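Local coordinates for protein GDP-L-fucose synthase (Campylobacter jejuni subsp. jejuni serotype O:2, PDB 7M13) that works as an NADPH-dependent GDP-D-glycero-L-gluco-heptose synthase, supplying an activated heptose for the capsular polysaccharide, at residues B[191-195]-B[227-233]; B[242-246]-B[279-283]; B[287-292]-B[303-307]. All blocks are in the same frame, centred on the assembly; numbering follows the deposited sequence.

How the contacts relate
Contacts 1 and 3 are built round the same two-stranded parallel sheet, with centres about 11 Å apart. The backbone joins them directly, Val232 N to Glu303 O and Lys230 O to Glu303 N, each at 2.9 Å, and Phe192 of contact 1 touches both Ala291 and Leu304 of contact 3. Contact 2 belongs to the larger nucleotide-binding sheet, its centre about 26 Å from that of contact 1 and about 19 Å from that of contact 3. Phe244 and Arg242 of contact 2 nevertheless pack on Val290 and Ile287 of helix 287-298. The side chain of Ile245 is about 7 Å from the bound NADP, whereas Lys191 and Arg242 are predicted to bind substrate.

Contact 1: residues B[191-195]-B[227-233]; sequences KFHLA and ISKKSVE
With CG1 anti to the backbone N (chi1 174°), Val232 aims its CG2 at Phe192 and Ala195, while Lys191, bent at chi3 (54°), swings its end across to the strand. The pairing is helix against strand in the smaller, substrate-binding part of this extended short-chain dehydrogenase/reductase fold: helix 184-199 lies over strand 231-235, the axes of 191-195 and 231-233 coming within 8.6 Å. Val232 CG2 sits over one face of the Phe192 ring, 3.8 Å from its centroid, a CH-pi contact. Branching at CB suits valine here, because the second methyl, CG1, can also meet Lys191 CE at 3.6 Å. Beside it the strand comes close to the helix because Ala195 offers just a methyl, whose CB meets Val232 CG2 tightly at 3.5 Å. Ile227, before the strand, puts CG2 3.6 Å from Ala195 N and sets CD1 against Lys191 CG, the two side chains crossing at a slant. Lysine suits this edge, its aliphatic part packing on Ile227 and Val232 and its ammonium ending among backbone carbonyls. Lys191 is predicted to bind substrate; here NZ hydrogen-bonds to Phe225 O and to Glu233 O, the latter at 3.2 Å from above the carbonyl plane.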
ATOM      1  N   LYS B 191       2.872   7.136  35.294  1.00 29.68           N
ATOM      2  CA  LYS B 191       2.272   8.402  35.801  1.00 30.65           C
ATOM      3  C   LYS B 191       1.827   8.211  37.255  1.00 33.79           C
ATOM      4  O   LYS B 191       2.115   9.095  38.096  1.00 31.44           O
ATOM      5  CB  LYS B 191       1.074   8.830  34.948  1.00 33.20           C
ATOM      6  CG  LYS B 191       1.417   9.542  33.643  1.00 40.65           C
ATOM      7  CD  LYS B 191       0.214  10.199  32.968  1.00 45.87           C
ATOM      8  CE  LYS B 191      -0.547  11.149  33.875  1.00 45.80           C
ATOM      9  NZ  LYS B 191      -1.472  12.037  33.125  1.00 44.38           N
ATOM     10  N   PHE B 192       1.139   7.113  37.566  1.00 30.62           N
ATOM     11  CA  PHE B 192       0.650   6.857  38.945  1.00 32.06           C
ATOM     12  C   PHE B 192       1.830   6.543  39.871  1.00 33.07           C
ATOM     13  O   PHE B 192       1.761   6.938  41.033  1.00 32.07           O
ATOM     14  CB  PHE B 192      -0.414   5.760  38.968  1.00 30.61           C
ATOM     15  CG  PHE B 192      -1.788   6.303  38.696  1.00 34.54           C
ATOM     16  CD1 PHE B 192      -2.542   6.859  39.714  1.00 32.17           C
ATOM     17  CD2 PHE B 192      -2.305   6.308  37.408  1.00 32.71           C
ATOM     18  CE1 PHE B 192      -3.801   7.382  39.459  1.00 35.92           C
ATOM     19  CE2 PHE B 192      -3.569   6.818  37.159  1.00 35.11           C
ATOM     20  CZ  PHE B 192      -4.307   7.370  38.179  1.00 31.94           C
ATOM     21  N   HIS B 193       2.863   5.845  39.388  1.00 32.49           N
ATOM     22  CA  HIS B 193       4.058   5.505  40.205  1.00 31.76           C
ATOM     23  C   HIS B 193       4.741   6.800  40.664  1.00 33.05           C
ATOM     24  O   HIS B 193       5.018   6.934  41.875  1.00 33.06           O
ATOM     25  CB  HIS B 193       5.004   4.578  39.437  1.00 32.97           C
ATOM     26  CG  HIS B 193       6.234   4.240  40.202  1.00 31.27           C
ATOM     27  ND1 HIS B 193       6.221   3.353  41.260  1.00 32.85           N
ATOM     28  CD2 HIS B 193       7.505   4.680  40.081  1.00 31.73           C
ATOM     29  CE1 HIS B 193       7.440   3.245  41.750  1.00 33.83           C
ATOM     30  NE2 HIS B 193       8.245   4.050  41.042  1.00 34.01           N
ATOM     31  N   LEU B 194       4.979   7.734  39.745  1.00 32.62           N
ATOM     32  CA  LEU B 194       5.639   9.029  40.053  1.00 33.62           C
ATOM     33  C   LEU B 194       4.733   9.877  40.955  1.00 31.48           C
ATOM     34  O   LEU B 194       5.277  10.556  41.842  1.00 34.39           O
ATOM     35  CB  LEU B 194       5.970   9.777  38.763  1.00 35.68           C
ATOM     36  CG  LEU B 194       6.968   9.085  37.837  1.00 39.63           C
ATOM     37  CD1 LEU B 194       7.360  10.017  36.708  1.00 41.46           C
ATOM     38  CD2 LEU B 194       8.194   8.615  38.604  1.00 43.62           C
ATOM     39  N   ALA B 195       3.412   9.840  40.754  1.00 31.81           N
ATOM     40  CA  ALA B 195       2.426  10.505  41.635  1.00 30.35           C
ATOM     41  C   ALA B 195       2.610   9.986  43.064  1.00 32.02           C
ATOM     42  O   ALA B 195       2.561  10.803  44.010  1.00 29.24           O
ATOM     43  CB  ALA B 195       1.015  10.263  41.153  1.00 31.71           C
ATOM     44  N   ILE B 227       0.971  15.024  36.460  1.00 38.23           N
ATOM     45  CA  ILE B 227       1.475  14.259  37.640  1.00 34.39           C
ATOM     46  C   ILE B 227       1.753  15.259  38.762  1.00 39.80           C
ATOM     47  O   ILE B 227       2.532  16.207  38.511  1.00 37.13           O
ATOM     48  CB  ILE B 227       2.732  13.440  37.294  1.00 33.64           C
ATOM     49  CG1 ILE B 227       2.516  12.536  36.072  1.00 37.10           C
ATOM     50  CG2 ILE B 227       3.208  12.642  38.501  1.00 33.47           C
ATOM     51  CD1 ILE B 227       3.799  12.099  35.399  1.00 37.17           C
ATOM     52  N   SER B 228       1.137  15.051  39.933  1.00 37.16           N
ATOM     53  CA  SER B 228       1.345  15.855  41.168  1.00 40.76           C
ATOM     54  C   SER B 228       1.198  14.963  42.407  1.00 41.30           C
ATOM     55  O   SER B 228       0.787  13.787  42.252  1.00 40.55           O
ATOM     56  CB  SER B 228       0.415  17.026  41.215  1.00 38.39           C
ATOM     57  OG  SER B 228      -0.857  16.633  41.691  1.00 41.80           O
ATOM     58  N   LYS B 229       1.551  15.481  43.588  1.00 39.42           N
ATOM     59  CA  LYS B 229       1.544  14.693  44.851  1.00 43.14           C
ATOM     60  C   LYS B 229       0.091  14.453  45.274  1.00 36.74           C
ATOM     61  O   LYS B 229      -0.151  13.443  45.940  1.00 37.23           O
ATOM     62  CB  LYS B 229       2.396  15.357  45.941  1.00 50.77           C
ATOM     63  CG  LYS B 229       1.754  16.513  46.700  1.00 58.48           C
ATOM     64  CD  LYS B 229       2.544  16.897  47.938  1.00 63.09           C
ATOM     65  CE  LYS B 229       2.526  18.383  48.233  1.00 70.87           C
ATOM     66  NZ  LYS B 229       3.451  18.730  49.339  1.00 73.93           N
ATOM     67  N   LYS B 230      -0.837  15.327  44.872  1.00 41.79           N
ATOM     68  CA  LYS B 230      -2.256  15.276  45.298  1.00 40.85           C
ATOM     69  C   LYS B 230      -3.120  14.536  44.258  1.00 39.90           C
ATOM     70  O   LYS B 230      -4.166  14.015  44.661  1.00 36.32           O
ATOM     71  CB  LYS B 230      -2.766  16.668  45.579  1.00 44.05           C
ATOM     72  N   SER B 231      -2.731  14.495  42.975  1.00 42.86           N
ATOM     73  CA  SER B 231      -3.595  13.954  41.892  1.00 42.79           C
ATOM     74  C   SER B 231      -2.802  13.500  40.659  1.00 47.87           C
ATOM     75  O   SER B 231      -1.665  13.986  40.434  1.00 41.59           O
ATOM     76  CB  SER B 231      -4.650  14.954  41.514  1.00 49.08           C
ATOM     77  OG  SER B 231      -4.062  16.167  41.082  1.00 48.47           O
ATOM     78  N   VAL B 232      -3.400  12.579  39.899  1.00 38.54           N
ATOM     79  CA  VAL B 232      -3.107  12.335  38.461  1.00 36.99           C
ATOM     80  C   VAL B 232      -4.277  12.916  37.668  1.00 42.10           C
ATOM     81  O   VAL B 232      -5.432  12.457  37.873  1.00 37.46           O
ATOM     82  CB  VAL B 232      -2.879  10.842  38.166  1.00 39.78           C
ATOM     83  CG1 VAL B 232      -2.714  10.571  36.677  1.00 40.12           C
ATOM     84  CG2 VAL B 232      -1.685  10.307  38.944  1.00 37.51           C
ATOM     85  N   GLU B 233      -3.982  13.931  36.855  1.00 41.32           N
ATOM     86  CA  GLU B 233      -4.951  14.640  35.981  1.00 44.81           C
ATOM     87  C   GLU B 233      -4.804  14.097  34.559  1.00 40.09           C
ATOM     88  O   GLU B 233      -3.677  14.119  34.024  1.00 41.71           O
ATOM     89  CB  GLU B 233      -4.681  16.144  36.045  1.00 46.47           C
ATOM     90  CG  GLU B 233      -5.744  16.986  35.365  1.00 51.22           C
ATOM     91  CD  GLU B 233      -5.809  18.427  35.848  1.00 57.76           C
ATOM     92  OE1 GLU B 233      -4.926  18.831  36.636  1.00 66.45           O
ATOM     93  OE2 GLU B 233      -6.742  19.141  35.436  1.00 61.34           O
TER

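Contact 2: residues B[242-246]-B[279-283]; sequences REFIH and IGTGI
The carboxylate of Glu243 is gripped through both oxygens: OE1 accepts from Met319 N and from Asn168 ND2, and OE2 takes a weak bond from Thr281 N at 3.3 Å, bent to 131° at the hydrogen. Glu243 CG stands anti to the backbone N (chi1 -173°) and the chain runs on extended, which carries the acid from the strand across to the loop at 279-283. OE2 also lies 3.4 Å from Gly280 CA, so the carboxylate rests against bare backbone. Glycine suits that spot, since its phi of 157° is hard for other residues and its lack of a side chain lets the oxygen come so near. Three N-H donors round one acid would be expected to favour its ionised form.

The loop follows strand 277-278 of the Rossmann-type sheet, and 242-246 lies on strand 241-246; both strands run parallel to strand 162-171. Asn169 of that strand donates its ND2 to Glu243 O. Between the two segments, a water accepts from Phe244 N at 2.9 Å and donates to Ile283 O at 2.8 Å, joining two backbones that do not meet directly. Thr281 presses its CG2 against Phe244 O at 3.4 Å.

Farther along, toward the cofactor, the contact turns apolar. Ile245, its CG1 also anti to the backbone N, brings CD1 to 3.9 Å from Gly280 N and to 4.3 Å from Ile279 CD1. Isoleucine is long enough to fill this distance and touches Leu167 of the neighbouring strand as well. Gly280 N is buried here without a hydrogen-bonding partner, with the CD1 methyl of Ile245 against it.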
ATOM      1  N   ARG B 242     -10.450   1.794  25.296  1.00 21.64           N
ATOM      2  CA  ARG B 242      -9.291   1.153  24.636  1.00 23.62           C
ATOM      3  C   ARG B 242      -9.270  -0.319  25.018  1.00 22.58           C
ATOM      4  O   ARG B 242      -9.744  -0.652  26.129  1.00 21.29           O
ATOM      5  CB  ARG B 242      -7.995   1.808  25.113  1.00 23.77           C
ATOM      6  CG  ARG B 242      -7.647   3.097  24.393  1.00 28.02           C
ATOM      7  CD  ARG B 242      -6.357   3.625  24.964  1.00 32.56           C
ATOM      8  NE  ARG B 242      -6.112   4.997  24.562  1.00 36.47           N
ATOM      9  CZ  ARG B 242      -6.480   6.069  25.252  1.00 42.57           C
ATOM     10  NH1 ARG B 242      -6.184   7.274  24.791  1.00 45.93           N
ATOM     11  NH2 ARG B 242      -7.128   5.934  26.399  1.00 44.33           N
ATOM     12  N   GLU B 243      -8.763  -1.153  24.102  1.00 21.15           N
ATOM     13  CA  GLU B 243      -8.510  -2.593  24.239  1.00 21.08           C
ATOM     14  C   GLU B 243      -7.001  -2.711  24.467  1.00 20.21           C
ATOM     15  O   GLU B 243      -6.264  -1.849  23.937  1.00 21.47           O
ATOM     16  CB  GLU B 243      -8.852  -3.286  22.914  1.00 25.31           C
ATOM     17  CG  GLU B 243      -8.788  -4.777  22.989  1.00 29.04           C
ATOM     18  CD  GLU B 243      -8.936  -5.451  21.659  1.00 20.85           C
ATOM     19  OE1 GLU B 243      -8.936  -4.743  20.540  1.00 18.74           O
ATOM     20  OE2 GLU B 243      -9.072  -6.677  21.710  1.00 31.45           O
ATOM     21  N   PHE B 244      -6.559  -3.692  25.240  1.00 16.69           N
ATOM     22  CA  PHE B 244      -5.114  -3.935  25.464  1.00 17.31           C
ATOM     23  C   PHE B 244      -4.850  -5.420  25.313  1.00 17.99           C
ATOM     24  O   PHE B 244      -5.731  -6.275  25.577  1.00 19.02           O
ATOM     25  CB  PHE B 244      -4.659  -3.455  26.847  1.00 17.88           C
ATOM     26  CG  PHE B 244      -4.902  -1.998  27.096  1.00 18.76           C
ATOM     27  CD1 PHE B 244      -3.953  -1.056  26.747  1.00 19.61           C
ATOM     28  CD2 PHE B 244      -6.087  -1.568  27.680  1.00 21.25           C
ATOM     29  CE1 PHE B 244      -4.173   0.297  26.949  1.00 21.46           C
ATOM     30  CE2 PHE B 244      -6.297  -0.212  27.887  1.00 21.56           C
ATOM     31  CZ  PHE B 244      -5.352   0.712  27.518  1.00 20.63           C
ATOM     32  N   ILE B 245      -3.632  -5.749  24.887  1.00 16.06           N
ATOM     33  CA  ILE B 245      -3.166  -7.149  24.883  1.00 16.34           C
ATOM     34  C   ILE B 245      -1.785  -7.143  25.526  1.00 14.58           C
ATOM     35  O   ILE B 245      -0.946  -6.307  25.161  1.00 15.70           O
ATOM     36  CB  ILE B 245      -3.203  -7.806  23.482  1.00 16.43           C
ATOM     37  CG1 ILE B 245      -2.874  -9.299  23.578  1.00 17.30           C
ATOM     38  CG2 ILE B 245      -2.316  -7.063  22.482  1.00 17.44           C
ATOM     39  CD1 ILE B 245      -2.989 -10.078  22.273  1.00 18.63           C
ATOM     40  N   HIS B 246      -1.600  -8.055  26.469  1.00 15.44           N
ATOM     41  CA  HIS B 246      -0.303  -8.237  27.137  1.00 17.08           C
ATOM     42  C   HIS B 246       0.627  -8.959  26.168  1.00 16.07           C
ATOM     43  O   HIS B 246       0.189  -9.926  25.524  1.00 16.18           O
ATOM     44  CB  HIS B 246      -0.524  -8.998  28.439  1.00 18.52           C
ATOM     45  CG  HIS B 246       0.676  -9.062  29.313  1.00 19.85           C
ATOM     46  ND1 HIS B 246       1.693  -9.960  29.095  1.00 20.67           N
ATOM     47  CD2 HIS B 246       1.029  -8.324  30.396  1.00 21.69           C
ATOM     48  CE1 HIS B 246       2.626  -9.788  30.023  1.00 24.74           C
ATOM     49  NE2 HIS B 246       2.231  -8.792  30.856  1.00 22.48           N
ATOM     50  N   ILE B 279      -6.257 -10.091  16.802  1.00 11.94           N
ATOM     51  CA  ILE B 279      -5.910 -10.710  18.102  1.00 12.62           C
ATOM     52  C   ILE B 279      -6.216  -9.671  19.180  1.00 12.96           C
ATOM     53  O   ILE B 279      -6.281  -8.470  18.896  1.00 14.15           O
ATOM     54  CB  ILE B 279      -4.461 -11.234  18.133  1.00 13.29           C
ATOM     55  CG1 ILE B 279      -3.408 -10.147  17.953  1.00 15.31           C
ATOM     56  CG2 ILE B 279      -4.292 -12.355  17.121  1.00 14.64           C
ATOM     57  CD1 ILE B 279      -1.986 -10.605  18.174  1.00 15.02           C
ATOM     58  N   GLY B 280      -6.435 -10.150  20.389  1.00 14.13           N
ATOM     59  CA  GLY B 280      -6.902  -9.261  21.456  1.00 14.28           C
ATOM     60  C   GLY B 280      -7.605 -10.075  22.518  1.00 15.42           C
ATOM     61  O   GLY B 280      -7.626 -11.284  22.446  1.00 16.86           O
ATOM     62  N   THR B 281      -8.189  -9.380  23.480  1.00 18.53           N
ATOM     63  CA  THR B 281      -8.906 -10.031  24.598  1.00 18.96           C
ATOM     64  C   THR B 281     -10.419  -9.948  24.387  1.00 19.47           C
ATOM     65  O   THR B 281     -11.113 -10.633  25.122  1.00 22.94           O
ATOM     66  CB  THR B 281      -8.519  -9.385  25.933  1.00 19.29           C
ATOM     67  OG1 THR B 281      -9.003  -8.043  25.934  1.00 23.11           O
ATOM     68  CG2 THR B 281      -7.030  -9.409  26.199  1.00 19.38           C
ATOM     69  N   GLY B 282     -10.884  -9.131  23.446  1.00 21.83           N
ATOM     70  CA  GLY B 282     -12.302  -9.033  23.068  1.00 21.99           C
ATOM     71  C   GLY B 282     -13.058  -8.089  23.973  1.00 21.54           C
ATOM     72  O   GLY B 282     -14.265  -7.915  23.785  1.00 25.87           O
ATOM     73  N   ILE B 283     -12.350  -7.440  24.893  1.00 22.04           N
ATOM     74  CA  ILE B 283     -12.960  -6.619  25.971  1.00 22.03           C
ATOM     75  C   ILE B 283     -12.260  -5.269  25.963  1.00 20.04           C
ATOM     76  O   ILE B 283     -10.997  -5.243  25.864  1.00 20.14           O
ATOM     77  CB  ILE B 283     -12.799  -7.339  27.323  1.00 27.29           C
ATOM     78  CG1 ILE B 283     -13.450  -8.728  27.294  1.00 35.32           C
ATOM     79  CG2 ILE B 283     -13.354  -6.475  28.441  1.00 33.57           C
ATOM     80  CD1 ILE B 283     -12.733  -9.793  28.102  1.00 40.35           C
TER
HETATM   81  O   HOH W   1      -8.533  -4.699  27.058  1.00 19.59           O

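Contact 3: residues B[287-292]-B[303-307]; sequences IKEVAL and ELVFN
Helix 287-298 turns back through a short loop into strand 303-307, and this helix-then-strand unit is held by Leu304 and Phe306, the alternate strand residues that face Ala291, Leu292, Lys288 and Ile287. The first turns of the helix, 287-292, run nearly antiparallel to strand 303-307, at 158°, the axes 10.0 Å apart at closest, a separation that large side chains of the strand fill. Leu304 has CG anti to the backbone N (chi1 175°), which, with chi2 at 56°, brings CD2 up against the helix. There the methyl meets Ala291 CB at 3.6 Å and Leu292 CD2 at 3.8 Å, the two leucine side chains crossing at about a right angle. Alanine is apt at 291 because it is shared: its small CB also touches Phe192 of helix 184-199.

Strand 303-307 pairs in parallel with strand 231-235, forming the small sheet of the substrate-binding part of the fold, against which the helix packs. One turn nearer the start of the helix, Phe306 takes over. Its CZ lies 3.7 Å from Lys288 CA, and CE2 is 3.9 Å from Lys288 CB, while CE1 reaches Ile287 CG2 at 3.8 Å. The flat ring thus spans two successive helix residues. Lysine serves here through its backbone and first methylene, its charged end leading away from the strand. Ile287 packs on Arg242, a residue predicted to bind substrate, and on Leu188.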
ATOM      1  N   ILE B 287     -10.951   4.816  29.918  1.00 25.71           N
ATOM      2  CA  ILE B 287      -9.716   5.359  30.551  1.00 27.03           C
ATOM      3  C   ILE B 287      -9.980   5.552  32.053  1.00 24.56           C
ATOM      4  O   ILE B 287      -9.078   5.301  32.842  1.00 25.83           O
ATOM      5  CB  ILE B 287      -9.214   6.631  29.833  1.00 29.29           C
ATOM      6  CG1 ILE B 287      -7.882   7.103  30.417  1.00 30.81           C
ATOM      7  CG2 ILE B 287     -10.251   7.742  29.831  1.00 33.12           C
ATOM      8  CD1 ILE B 287      -6.801   6.038  30.425  1.00 33.59           C
ATOM      9  N   LYS B 288     -11.208   5.851  32.463  1.00 23.44           N
ATOM     10  CA  LYS B 288     -11.522   5.929  33.918  1.00 26.12           C
ATOM     11  C   LYS B 288     -11.262   4.570  34.564  1.00 25.84           C
ATOM     12  O   LYS B 288     -10.583   4.523  35.607  1.00 26.80           O
ATOM     13  CB  LYS B 288     -12.971   6.356  34.156  1.00 24.68           C
ATOM     14  CG  LYS B 288     -13.406   6.354  35.610  1.00 30.73           C
ATOM     15  CD  LYS B 288     -14.674   7.141  35.846  1.00 37.58           C
ATOM     16  CE  LYS B 288     -15.818   6.729  34.943  1.00 40.58           C
ATOM     17  NZ  LYS B 288     -17.064   7.442  35.315  1.00 42.16           N
ATOM     18  N   GLU B 289     -11.788   3.486  33.976  1.00 25.91           N
ATOM     19  CA  GLU B 289     -11.693   2.126  34.561  1.00 25.36           C
ATOM     20  C   GLU B 289     -10.225   1.695  34.607  1.00 23.88           C
ATOM     21  O   GLU B 289      -9.807   1.112  35.604  1.00 24.44           O
ATOM     22  CB  GLU B 289     -12.522   1.122  33.751  1.00 26.67           C
ATOM     23  CG  GLU B 289     -14.026   1.348  33.879  1.00 31.97           C
ATOM     24  CD  GLU B 289     -14.921   0.656  32.859  1.00 39.78           C
ATOM     25  OE1 GLU B 289     -16.114   0.439  33.176  1.00 50.27           O
ATOM     26  OE2 GLU B 289     -14.451   0.354  31.750  1.00 30.99           O
ATOM     27  N   VAL B 290      -9.467   1.941  33.539  1.00 25.74           N
ATOM     28  CA  VAL B 290      -8.032   1.554  33.480  1.00 26.50           C
ATOM     29  C   VAL B 290      -7.251   2.376  34.509  1.00 25.02           C
ATOM     30  O   VAL B 290      -6.445   1.771  35.233  1.00 25.24           O
ATOM     31  CB  VAL B 290      -7.454   1.747  32.068  1.00 26.36           C
ATOM     32  CG1 VAL B 290      -5.966   1.416  32.033  1.00 30.38           C
ATOM     33  CG2 VAL B 290      -8.214   0.908  31.070  1.00 29.43           C
ATOM     34  N   ALA B 291      -7.477   3.683  34.558  1.00 24.18           N
ATOM     35  CA  ALA B 291      -6.770   4.569  35.515  1.00 25.07           C
ATOM     36  C   ALA B 291      -7.058   4.109  36.948  1.00 25.84           C
ATOM     37  O   ALA B 291      -6.102   4.016  37.718  1.00 25.61           O
ATOM     38  CB  ALA B 291      -7.115   6.008  35.285  1.00 22.45           C
ATOM     39  N   LEU B 292      -8.302   3.756  37.289  1.00 25.93           N
ATOM     40  CA  LEU B 292      -8.602   3.280  38.665  1.00 25.10           C
ATOM     41  C   LEU B 292      -7.864   1.971  38.915  1.00 27.15           C
ATOM     42  O   LEU B 292      -7.354   1.775  40.021  1.00 28.21           O
ATOM     43  CB  LEU B 292     -10.111   3.108  38.856  1.00 26.31           C
ATOM     44  CG  LEU B 292     -10.931   4.391  38.841  1.00 30.25           C
ATOM     45  CD1 LEU B 292     -12.420   4.063  38.917  1.00 31.52           C
ATOM     46  CD2 LEU B 292     -10.507   5.316  39.972  1.00 34.09           C
ATOM     47  N   GLU B 303      -5.910  11.703  44.113  1.00 35.86           N
ATOM     48  CA  GLU B 303      -7.161  11.724  43.311  1.00 36.28           C
ATOM     49  C   GLU B 303      -6.866  11.321  41.869  1.00 38.49           C
ATOM     50  O   GLU B 303      -5.744  11.575  41.360  1.00 37.46           O
ATOM     51  CB  GLU B 303      -7.776  13.119  43.329  1.00 41.30           C
ATOM     52  CG  GLU B 303      -8.186  13.566  44.711  1.00 42.50           C
ATOM     53  CD  GLU B 303      -8.375  15.066  44.857  1.00 50.34           C
ATOM     54  OE1 GLU B 303      -8.722  15.497  45.969  1.00 53.84           O
ATOM     55  OE2 GLU B 303      -8.188  15.797  43.855  1.00 55.08           O
ATOM     56  N   LEU B 304      -7.862  10.719  41.226  1.00 32.68           N
ATOM     57  CA  LEU B 304      -7.975  10.714  39.757  1.00 34.56           C
ATOM     58  C   LEU B 304      -8.881  11.876  39.355  1.00 33.23           C
ATOM     59  O   LEU B 304     -10.025  11.958  39.858  1.00 34.50           O
ATOM     60  CB  LEU B 304      -8.521   9.361  39.300  1.00 31.36           C
ATOM     61  CG  LEU B 304      -8.794   9.249  37.804  1.00 32.08           C
ATOM     62  CD1 LEU B 304      -7.547   9.579  36.995  1.00 31.20           C
ATOM     63  CD2 LEU B 304      -9.332   7.860  37.464  1.00 32.03           C
ATOM     64  N   VAL B 305      -8.381  12.735  38.474  1.00 33.31           N
ATOM     65  CA  VAL B 305      -9.121  13.926  37.968  1.00 36.36           C
ATOM     66  C   VAL B 305      -9.192  13.834  36.446  1.00 33.39           C
ATOM     67  O   VAL B 305      -8.135  13.577  35.818  1.00 36.18           O
ATOM     68  CB  VAL B 305      -8.439  15.234  38.415  1.00 40.94           C
ATOM     69  CG1 VAL B 305      -9.222  16.453  37.962  1.00 42.78           C
ATOM     70  CG2 VAL B 305      -8.219  15.272  39.922  1.00 40.62           C
ATOM     71  N   PHE B 306     -10.379  14.030  35.868  1.00 36.38           N
ATOM     72  CA  PHE B 306     -10.549  14.206  34.406  1.00 36.43           C
ATOM     73  C   PHE B 306     -10.799  15.683  34.127  1.00 38.81           C
ATOM     74  O   PHE B 306     -11.652  16.298  34.785  1.00 43.15           O
ATOM     75  CB  PHE B 306     -11.623  13.270  33.846  1.00 35.31           C
ATOM     76  CG  PHE B 306     -11.109  11.861  33.770  1.00 31.29           C
ATOM     77  CD1 PHE B 306     -10.214  11.495  32.774  1.00 34.69           C
ATOM     78  CD2 PHE B 306     -11.436  10.931  34.746  1.00 33.87           C
ATOM     79  CE1 PHE B 306      -9.708  10.206  32.724  1.00 35.23           C
ATOM     80  CE2 PHE B 306     -10.912   9.646  34.703  1.00 33.54           C
ATOM     81  CZ  PHE B 306     -10.060   9.285  33.689  1.00 32.84           C
ATOM     82  N   ASN B 307     -10.032  16.206  33.177  1.00 46.65           N
ATOM     83  CA  ASN B 307     -10.078  17.610  32.716  1.00 48.06           C
ATOM     84  C   ASN B 307     -10.713  17.634  31.320  1.00 49.40           C
ATOM     85  O   ASN B 307     -10.051  17.185  30.363  1.00 49.57           O
ATOM     86  CB  ASN B 307      -8.675  18.213  32.745  1.00 50.30           C
ATOM     87  CG  ASN B 307      -8.616  19.554  32.056  1.00 53.22           C
ATOM     88  OD1 ASN B 307      -9.642  20.216  31.910  1.00 51.81           O
ATOM     89  ND2 ASN B 307      -7.431  19.944  31.620  1.00 59.78           N
TER